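Local coordinates for ferric iron-binding periplasmic protein (Pseudomonas aeruginosa, PDB 6J2S) that probably captures ferric iron in the periplasm for uptake by an ABC transporter, and here holds a gallium ion in its place, at residues 8-13 against 55-60; 60-65 against 292-297; 174-179 against 194-199. All coordinates share one frame; numbering follows the deposited sequence.

In the fold
Contacts 1 and 3 face each other across the metal cleft of a two-lobed periplasmic binding protein. Contact 1 supplies H11 and E59 and contact 3 supplies Y195 and Y196, so both hold the same gallium ion and share the water bound to it. Both are buried, yet contact 1 joins loops running off two parallel strands, while contact 3 packs one helix start against another. Contact 2 is only partly buried and touches no metal: it sets the start of helix 62-70 against the turn before helix 295-304, by packing on backbone carbonyls and aliphatic groups, with one bridging water. It shares E60 with contact 1; contact 3 lies on the other side of the chain's centre from contact 2.

Contact 1: 8-13 against 55-60. With GA (gallium (III) ion), chain D.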
loop_
_atom_site.group_PDB
_atom_site.type_symbol
_atom_site.label_atom_id
_atom_site.label_comp_id
_atom_site.label_asym_id
_atom_site.label_seq_id
_atom_site.Cartn_x
_atom_site.Cartn_y
_atom_site.Cartn_z
ATOM N N ASN A 8 8.897 -2.225 10.386
ATOM C CA ASN A 8 7.551 -2.501 9.899
ATOM C C ASN A 8 6.905 -1.197 9.461
ATOM O O ASN A 8 6.431 -0.412 10.294
ATOM C CB ASN A 8 6.692 -3.181 10.961
ATOM C CG ASN A 8 5.263 -3.407 10.470
ATOM O OD1 ASN A 8 5.043 -3.651 9.284
ATOM N ND2 ASN A 8 4.304 -3.316 11.365
ATOM N N GLY A 9 6.896 -0.966 8.152
ATOM C CA GLY A 9 6.078 0.088 7.578
ATOM C C GLY A 9 4.650 -0.326 7.291
ATOM O O GLY A 9 3.808 0.525 6.994
ATOM N N GLN A 10 4.342 -1.620 7.381
ATOM C CA GLN A 10 2.955 -2.021 7.245
ATOM C C GLN A 10 2.192 -1.636 8.498
ATOM O O GLN A 10 2.761 -1.171 9.491
ATOM C CB GLN A 10 2.834 -3.522 6.980
ATOM C CG GLN A 10 2.425 -3.853 5.524
ATOM C CD GLN A 10 0.915 -3.813 5.300
ATOM O OE1 GLN A 10 0.192 -3.103 5.992
ATOM N NE2 GLN A 10 0.442 -4.589 4.331
ATOM N N HIS A 11 0.879 -1.817 8.435
ATOM C CA HIS A 11 0.036 -1.518 9.581
ATOM C C HIS A 11 0.442 -2.380 10.771
ATOM O O HIS A 11 0.902 -3.510 10.610
ATOM C CB HIS A 11 -1.422 -1.715 9.185
ATOM C CG HIS A 11 -1.934 -0.592 8.341
ATOM N ND1 HIS A 11 -2.372 0.592 8.884
ATOM C CD2 HIS A 11 -1.987 -0.434 6.997
ATOM C CE1 HIS A 11 -2.708 1.424 7.914
ATOM N NE2 HIS A 11 -2.493 0.823 6.757
ATOM N N ALA A 12 0.302 -1.817 11.981
ATOM C CA ALA A 12 0.985 -2.390 13.144
ATOM C C ALA A 12 0.532 -3.822 13.439
ATOM O O ALA A 12 1.368 -4.694 13.706
ATOM C CB ALA A 12 0.792 -1.495 14.370
ATOM N N ALA A 13 -0.783 -4.081 13.413
ATOM C CA ALA A 13 -1.283 -5.426 13.719
ATOM C C ALA A 13 -0.832 -6.454 12.692
ATOM O O ALA A 13 -0.655 -7.631 13.031
ATOM C CB ALA A 13 -2.814 -5.425 13.796
ATOM N N VAL A 55 15.044 -7.002 8.162
ATOM C CA VAL A 55 14.007 -7.044 7.148
ATOM C C VAL A 55 13.239 -5.717 7.210
ATOM O O VAL A 55 13.038 -5.140 8.289
ATOM C CB VAL A 55 13.079 -8.267 7.355
ATOM C CG1 VAL A 55 11.864 -8.199 6.449
ATOM C CG2 VAL A 55 13.865 -9.580 7.155
ATOM N N LEU A 56 12.877 -5.197 6.042
ATOM C CA LEU A 56 12.005 -4.041 5.926
ATOM C C LEU A 56 10.748 -4.492 5.213
ATOM O O LEU A 56 10.823 -5.166 4.183
ATOM C CB LEU A 56 12.678 -2.902 5.150
ATOM C CG LEU A 56 11.763 -1.744 4.730
ATOM C CD1 LEU A 56 11.357 -0.858 5.932
ATOM C CD2 LEU A 56 12.442 -0.915 3.658
ATOM N N TYR A 57 9.605 -4.100 5.759
ATOM C CA TYR A 57 8.285 -4.493 5.288
ATOM C C TYR A 57 7.492 -3.203 5.117
ATOM O O TYR A 57 7.380 -2.432 6.074
ATOM C CB TYR A 57 7.655 -5.406 6.337
ATOM C CG TYR A 57 6.302 -5.996 6.063
ATOM C CD1 TYR A 57 5.845 -6.221 4.771
ATOM C CD2 TYR A 57 5.503 -6.401 7.133
ATOM C CE1 TYR A 57 4.586 -6.815 4.548
ATOM C CE2 TYR A 57 4.269 -6.992 6.933
ATOM C CZ TYR A 57 3.813 -7.200 5.646
ATOM O OH TYR A 57 2.571 -7.781 5.490
ATOM N N THR A 58 7.009 -2.928 3.901
ATOM C CA THR A 58 6.390 -1.641 3.587
ATOM C C THR A 58 4.963 -1.836 3.090
ATOM O O THR A 58 4.606 -2.896 2.574
ATOM C CB THR A 58 7.164 -0.860 2.515
ATOM O OG1 THR A 58 7.129 -1.586 1.276
ATOM C CG2 THR A 58 8.619 -0.632 2.934
ATOM N N GLU A 59 4.150 -0.787 3.232
ATOM C CA GLU A 59 2.819 -0.835 2.631
ATOM C C GLU A 59 2.855 -0.663 1.116
ATOM O O GLU A 59 1.925 -1.107 0.422
ATOM C CB GLU A 59 1.934 0.258 3.230
ATOM C CG GLU A 59 1.446 -0.046 4.615
ATOM C CD GLU A 59 0.398 0.953 5.035
ATOM O OE1 GLU A 59 0.672 1.789 5.912
ATOM O OE2 GLU A 59 -0.695 0.906 4.466
ATOM N N GLU A 60 3.872 0.029 0.592
ATOM C CA GLU A 60 3.928 0.392 -0.815
ATOM C C GLU A 60 5.327 0.136 -1.357
ATOM O O GLU A 60 6.295 -0.012 -0.603
ATOM C CB GLU A 60 3.540 1.874 -1.030
ATOM C CG GLU A 60 2.395 2.383 -0.147
ATOM C CD GLU A 60 1.013 1.865 -0.573
ATOM O OE1 GLU A 60 0.045 2.045 0.208
ATOM O OE2 GLU A 60 0.898 1.261 -1.670
HETATM GA GA GA D . -2.446 1.921 4.943
HETATM O O HOH W 1 1.760 -7.059 3.148
HETATM O O HOH W 2 -1.360 3.335 5.933
#
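N8 and Y57 form a parallel beta bridge, and just beyond it the two chains continue side by side as loops, G9 next to T58 and Q10 next to E59, toward the metal. The carbonyl of Y57 takes a short bond from G9 N (N to Y57 O, 2.6 Å), bent at the hydrogen, and a weak one from Q10 N. G9 keeps its backbone close enough for its own carbonyl to meet the side chain of E59, with G9 O 3.4 Å from E59 CG.

Over one face of the Y57 ring lies the Q10 chain, bent at its second torsion (chi2 -85°). Its CG makes a CH-pi contact 3.8 Å from the Y57 ring centroid, displaced toward the hydroxyl end. The Q10 amide is used at both ends: OE1 accepts from H11 N at 2.8 Å, in the carbonyl plane, and NE2 reaches water 1, which also bonds Y57 OH. Q10 NE2 has a further partner in E262.

H11, at the N-cap position of helix 12-26, turns its ring across the E59 carboxylate, the two planes 57° apart. H11 NE2 and E59 OE2 both bind the gallium, each at 2.1 Å, which brings NE2 and OE2 within 2.9 Å of each other without any hydrogen bond between them. E59 OE1 instead takes a hydrogen bond from water 2, itself a metal ligand, while R101 donates to OE2. Y195 and Y196 add two more ligand oxygens.

Each carboxylate oxygen of E59 therefore has its own task, one on the metal and one on the metal's water; this oxygen-rich set of ligands, with one histidine, suits a hard trivalent ion such as ferric iron or gallium.

Contact 2: 60-65 against 292-297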
loop_
_atom_site.group_PDB
_atom_site.type_symbol
_atom_site.label_atom_id
_atom_site.label_comp_id
_atom_site.label_asym_id
_atom_site.label_seq_id
_atom_site.Cartn_x
_atom_site.Cartn_y
_atom_site.Cartn_z
ATOM N N GLU A 60 3.872 0.029 0.592
ATOM C CA GLU A 60 3.928 0.392 -0.815
ATOM C C GLU A 60 5.327 0.136 -1.357
ATOM O O GLU A 60 6.295 -0.012 -0.603
ATOM C CB GLU A 60 3.540 1.874 -1.030
ATOM C CG GLU A 60 2.395 2.383 -0.147
ATOM C CD GLU A 60 1.013 1.865 -0.573
ATOM O OE1 GLU A 60 0.045 2.045 0.208
ATOM O OE2 GLU A 60 0.898 1.261 -1.670
ATOM N N SER A 61 5.433 0.116 -2.681
ATOM C CA SER A 61 6.684 -0.271 -3.325
ATOM C C SER A 61 7.694 0.849 -3.610
ATOM O O SER A 61 8.884 0.532 -3.701
ATOM C CB SER A 61 6.382 -1.031 -4.625
ATOM O OG SER A 61 5.598 -0.262 -5.516
ATOM N N PRO A 62 7.327 2.131 -3.757
ATOM C CA PRO A 62 8.366 3.176 -4.045
ATOM C C PRO A 62 9.514 3.185 -3.040
ATOM O O PRO A 62 10.677 3.292 -3.456
ATOM C CB PRO A 62 7.574 4.491 -4.020
ATOM C CG PRO A 62 6.217 4.083 -4.534
ATOM C CD PRO A 62 5.967 2.676 -3.972
ATOM N N PRO A 63 9.264 3.061 -1.725
ATOM C CA PRO A 63 10.407 3.018 -0.793
ATOM C C PRO A 63 11.367 1.863 -1.043
ATOM O O PRO A 63 12.580 2.027 -0.839
ATOM C CB PRO A 63 9.739 2.895 0.581
ATOM C CG PRO A 63 8.404 3.503 0.397
ATOM C CD PRO A 63 7.988 3.085 -0.980
ATOM N N LEU A 64 10.866 0.700 -1.476
ATOM C CA LEU A 64 11.743 -0.428 -1.766
ATOM C C LEU A 64 12.517 -0.199 -3.054
ATOM O O LEU A 64 13.681 -0.600 -3.161
ATOM C CB LEU A 64 10.937 -1.720 -1.874
ATOM C CG LEU A 64 10.117 -2.122 -0.658
ATOM C CD1 LEU A 64 9.215 -3.279 -1.040
ATOM C CD2 LEU A 64 11.057 -2.536 0.429
ATOM N N ILE A 65 11.869 0.397 -4.059
ATOM C CA ILE A 65 12.590 0.778 -5.270
ATOM C C ILE A 65 13.692 1.771 -4.941
ATOM O O ILE A 65 14.803 1.688 -5.474
ATOM C CB ILE A 65 11.632 1.361 -6.324
ATOM C CG1 ILE A 65 10.432 0.442 -6.533
ATOM C CG2 ILE A 65 12.389 1.656 -7.624
ATOM C CD1 ILE A 65 10.787 -0.819 -7.119
ATOM N N GLY A 292 7.822 3.166 -10.150
ATOM C CA GLY A 292 9.186 3.437 -9.720
ATOM C C GLY A 292 9.239 4.051 -8.337
ATOM O O GLY A 292 8.505 3.661 -7.418
ATOM N N GLU A 293 10.114 5.047 -8.186
ATOM C CA GLU A 293 10.240 5.773 -6.932
ATOM C C GLU A 293 9.163 6.836 -6.749
ATOM O O GLU A 293 9.103 7.442 -5.677
ATOM C CB GLU A 293 11.627 6.415 -6.844
ATOM C CG GLU A 293 12.755 5.412 -7.103
ATOM C CD GLU A 293 14.129 5.942 -6.716
ATOM O OE1 GLU A 293 14.210 6.889 -5.894
ATOM O OE2 GLU A 293 15.131 5.400 -7.231
ATOM N N ALA A 294 8.298 7.041 -7.745
ATOM C CA ALA A 294 7.236 8.045 -7.693
ATOM C C ALA A 294 7.803 9.457 -7.557
ATOM O O ALA A 294 7.203 10.314 -6.898
ATOM C CB ALA A 294 6.244 7.759 -6.558
ATOM N N SER A 295 8.955 9.703 -8.197
ATOM C CA SER A 295 9.645 10.986 -8.046
ATOM C C SER A 295 8.873 12.117 -8.711
ATOM O O SER A 295 8.772 13.218 -8.159
ATOM C CB SER A 295 11.050 10.902 -8.639
ATOM O OG SER A 295 11.809 9.931 -7.950
ATOM N N GLU A 296 8.362 11.878 -9.914
ATOM C CA GLU A 296 7.574 12.905 -10.577
ATOM C C GLU A 296 6.341 13.246 -9.765
ATOM O O GLU A 296 5.925 14.406 -9.743
ATOM C CB GLU A 296 7.192 12.447 -11.982
ATOM C CG GLU A 296 8.361 11.866 -12.760
ATOM C CD GLU A 296 8.293 10.344 -12.829
ATOM O OE1 GLU A 296 8.508 9.674 -11.775
ATOM O OE2 GLU A 296 8.003 9.826 -13.937
ATOM N N ALA A 297 5.767 12.255 -9.067
ATOM C CA ALA A 297 4.567 12.502 -8.270
ATOM C C ALA A 297 4.888 13.293 -7.010
ATOM O O ALA A 297 4.106 14.166 -6.602
ATOM C CB ALA A 297 3.884 11.176 -7.914
HETATM O O HOH W 3 6.627 1.763 -7.396
#
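P62 and I65, on the first turn of helix 62-70, rest against the turn at G292 to A294 that links the short helix 288-291 to helix 295-304. In this two-lobed periplasmic binding protein fold the contact ties a helix following a metal-site loop to an element near the C-terminus.

The side-chain contacts are van der Waals. The P62 ring lies along the turn, its CG facing the methyl of A294 at 4.2 Å. I65 points toward the turn, and its CG2 branch, set opposite the backbone N, meets the aliphatic part of E293 (CG2 to E293 CG, 3.8 Å). The E293 chain runs on extended from there and crosses the isoleucine at a slant; R66 and S69, farther along helix 62-70, also touch E293.

Backbone carbonyls meet P62 as well. With a positive phi of 59°, G292 leaves helix 288-291 and brings its O up to P62, where the CA hydrogen makes a CA-H...O contact (P62 CA to G292 O, 3.4 Å); P62 CB lies 3.7 Å from E293 O.

No direct hydrogen bond joins the two segments; water 3 bridges them, donating to G292 O at 2.7 Å and accepting from S61 OG.

Contact 3: 174-179 against 194-199; sequences NNVTAM and NYYWYT. With GA (gallium (III) ion), chain D.
Y196 lays its ring against N175, whose CB sits over one face and makes a CH-pi contact 3.4 Å from the Y196 ring centroid. Across the ring, on the opposite face, is CE2 of the adjacent Y195, so the ring is packed on both faces, which should restrict its rotation. The two side chains N175 and Y196 cross at about a right angle. V176 adds a third contact: its CG2 methyl meets Y196 CE2 at 3.7 Å.

The two tyrosines follow each other on one helix yet bring their hydroxyls to the same ion, because their first torsions differ. In Y195 the ring starts out between the backbone N and the carbonyl carbon (chi1 53°), whereas in Y196 it lies opposite the carbonyl carbon (chi1 -68°). Both hydroxyl oxygens, Y195 OH and Y196 OH, bind the gallium at 1.9 Å, with the ion in the plane of the Y195 ring. Y196 OH also accepts from water 4 at 2.7 Å, and Y195 OH has N193 as a further partner.

The arrangement is a helix-strand-helix unit, helix 175-183 passing through strand 189-193 to helix 195-204, with the short helical segments inclined at 63°. The paired tyrosines at the start of the second helix are a hallmark of ferric-binding proteins of the FbpA type. At the start of the first, N174 is the N-cap, its OD1 accepting from T177 N at 3.0 Å.

A turn farther along, M179 is bent at its second and third torsions, which brings its sulfur to the edge of W197, a Met-aromatic contact near the plane of the indole. SD lies 5.0 Å from the centroid of the W197 five-membered ring, and the terminal methyl CE touches W197 CD1 at 3.8 Å.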
loop_
_atom_site.group_PDB
_atom_site.type_symbol
_atom_site.label_atom_id
_atom_site.label_comp_id
_atom_site.label_asym_id
_atom_site.label_seq_id
_atom_site.Cartn_x
_atom_site.Cartn_y
_atom_site.Cartn_z
ATOM N N ASN A 174 -4.931 10.812 7.541
ATOM C CA ASN A 174 -4.626 9.421 7.210
ATOM C C ASN A 174 -5.903 8.739 6.732
ATOM O O ASN A 174 -7.003 9.296 6.821
ATOM C CB ASN A 174 -4.007 8.677 8.405
ATOM C CG ASN A 174 -4.825 8.845 9.672
ATOM O OD1 ASN A 174 -5.944 8.337 9.771
ATOM N ND2 ASN A 174 -4.271 9.572 10.650
ATOM N N ASN A 175 -5.740 7.533 6.177
ATOM C CA ASN A 175 -6.887 6.839 5.587
ATOM C C ASN A 175 -7.927 6.499 6.649
ATOM O O ASN A 175 -9.131 6.469 6.356
ATOM C CB ASN A 175 -6.449 5.549 4.878
ATOM C CG ASN A 175 -5.564 5.790 3.656
ATOM O OD1 ASN A 175 -4.503 5.181 3.514
ATOM N ND2 ASN A 175 -6.004 6.648 2.764
ATOM N N VAL A 176 -7.490 6.254 7.889
ATOM C CA VAL A 176 -8.441 5.890 8.939
ATOM C C VAL A 176 -9.399 7.044 9.235
ATOM O O VAL A 176 -10.620 6.848 9.301
ATOM C CB VAL A 176 -7.702 5.415 10.204
ATOM C CG1 VAL A 176 -8.702 5.144 11.332
ATOM C CG2 VAL A 176 -6.932 4.146 9.898
ATOM N N THR A 177 -8.873 8.263 9.422
ATOM C CA THR A 177 -9.772 9.377 9.712
ATOM C C THR A 177 -10.618 9.731 8.493
ATOM O O THR A 177 -11.760 10.168 8.649
ATOM C CB THR A 177 -9.003 10.601 10.237
ATOM O OG1 THR A 177 -8.185 11.174 9.209
ATOM C CG2 THR A 177 -8.115 10.219 11.424
ATOM N N ALA A 178 -10.107 9.494 7.281
ATOM C CA ALA A 178 -10.925 9.724 6.092
ATOM C C ALA A 178 -12.079 8.727 6.023
ATOM O O ALA A 178 -13.232 9.111 5.759
ATOM C CB ALA A 178 -10.053 9.657 4.839
ATOM N N MET A 179 -11.796 7.454 6.297
ATOM C CA MET A 179 -12.843 6.436 6.335
ATOM C C MET A 179 -13.885 6.751 7.406
ATOM O O MET A 179 -15.096 6.648 7.162
ATOM C CB MET A 179 -12.207 5.063 6.578
ATOM C CG MET A 179 -13.216 3.930 6.730
ATOM S SD MET A 179 -13.882 3.310 5.169
ATOM C CE MET A 179 -15.506 4.061 5.120
ATOM N N ASN A 194 -8.641 -0.234 0.050
ATOM C CA ASN A 194 -9.812 -1.077 0.291
ATOM C C ASN A 194 -9.831 -1.675 1.690
ATOM O O ASN A 194 -10.908 -1.862 2.262
ATOM C CB ASN A 194 -9.864 -2.198 -0.743
ATOM C CG ASN A 194 -8.729 -3.200 -0.569
ATOM O OD1 ASN A 194 -7.532 -2.861 -0.716
ATOM N ND2 ASN A 194 -9.092 -4.431 -0.203
ATOM N N TYR A 195 -8.666 -2.014 2.251
ATOM C CA TYR A 195 -8.654 -2.813 3.470
ATOM C C TYR A 195 -9.174 -2.039 4.675
ATOM O O TYR A 195 -9.555 -2.660 5.672
ATOM C CB TYR A 195 -7.232 -3.353 3.732
ATOM C CG TYR A 195 -6.157 -2.294 3.742
ATOM C CD1 TYR A 195 -5.429 -1.997 2.588
ATOM C CD2 TYR A 195 -5.862 -1.584 4.908
ATOM C CE1 TYR A 195 -4.428 -1.015 2.601
ATOM C CE2 TYR A 195 -4.870 -0.600 4.935
ATOM C CZ TYR A 195 -4.167 -0.317 3.779
ATOM O OH TYR A 195 -3.205 0.653 3.797
ATOM N N TYR A 196 -9.205 -0.703 4.614
ATOM C CA TYR A 196 -9.687 0.061 5.763
ATOM C C TYR A 196 -11.166 -0.165 6.008
ATOM O O TYR A 196 -11.618 -0.136 7.164
ATOM C CB TYR A 196 -9.434 1.543 5.565
ATOM C CG TYR A 196 -7.974 1.905 5.589
ATOM C CD1 TYR A 196 -7.272 2.050 4.405
ATOM C CD2 TYR A 196 -7.303 2.109 6.793
ATOM C CE1 TYR A 196 -5.942 2.373 4.397
ATOM C CE2 TYR A 196 -5.959 2.446 6.802
ATOM C CZ TYR A 196 -5.286 2.571 5.596
ATOM O OH TYR A 196 -3.964 2.922 5.582
ATOM N N TRP A 197 -11.927 -0.384 4.937
ATOM C CA TRP A 197 -13.362 -0.614 5.071
ATOM C C TRP A 197 -13.642 -1.970 5.706
ATOM O O TRP A 197 -14.563 -2.105 6.524
ATOM C CB TRP A 197 -14.024 -0.508 3.696
ATOM C CG TRP A 197 -15.504 -0.539 3.734
ATOM C CD1 TRP A 197 -16.338 0.510 3.987
ATOM C CD2 TRP A 197 -16.347 -1.673 3.489
ATOM N NE1 TRP A 197 -17.642 0.097 3.923
ATOM C CE2 TRP A 197 -17.677 -1.239 3.625
ATOM C CE3 TRP A 197 -16.104 -3.014 3.180
ATOM C CZ2 TRP A 197 -18.765 -2.094 3.450
ATOM C CZ3 TRP A 197 -17.187 -3.862 3.016
ATOM C CH2 TRP A 197 -18.500 -3.397 3.152
ATOM N N TYR A 198 -12.857 -2.988 5.343
ATOM C CA TYR A 198 -13.060 -4.301 5.938
ATOM C C TYR A 198 -12.662 -4.307 7.403
ATOM O O TYR A 198 -13.256 -5.040 8.198
ATOM C CB TYR A 198 -12.297 -5.362 5.139
ATOM C CG TYR A 198 -12.864 -5.488 3.755
ATOM C CD1 TYR A 198 -13.907 -6.358 3.499
ATOM C CD2 TYR A 198 -12.407 -4.677 2.712
ATOM C CE1 TYR A 198 -14.461 -6.445 2.242
ATOM C CE2 TYR A 198 -12.961 -4.754 1.452
ATOM C CZ TYR A 198 -13.995 -5.651 1.229
ATOM O OH TYR A 198 -14.560 -5.764 -0.018
ATOM N N THR A 199 -11.700 -3.477 7.793
ATOM C CA THR A 199 -11.370 -3.372 9.212
ATOM C C THR A 199 -12.516 -2.746 9.993
ATOM O O THR A 199 -12.897 -3.242 11.061
ATOM C CB THR A 199 -10.077 -2.570 9.396
ATOM O OG1 THR A 199 -8.983 -3.300 8.823
ATOM C CG2 THR A 199 -9.798 -2.308 10.877
HETATM GA GA GA D . -2.446 1.921 4.943
HETATM O O HOH W 4 -3.792 5.013 7.290
HETATM O O HOH W 2 -1.360 3.335 5.933
#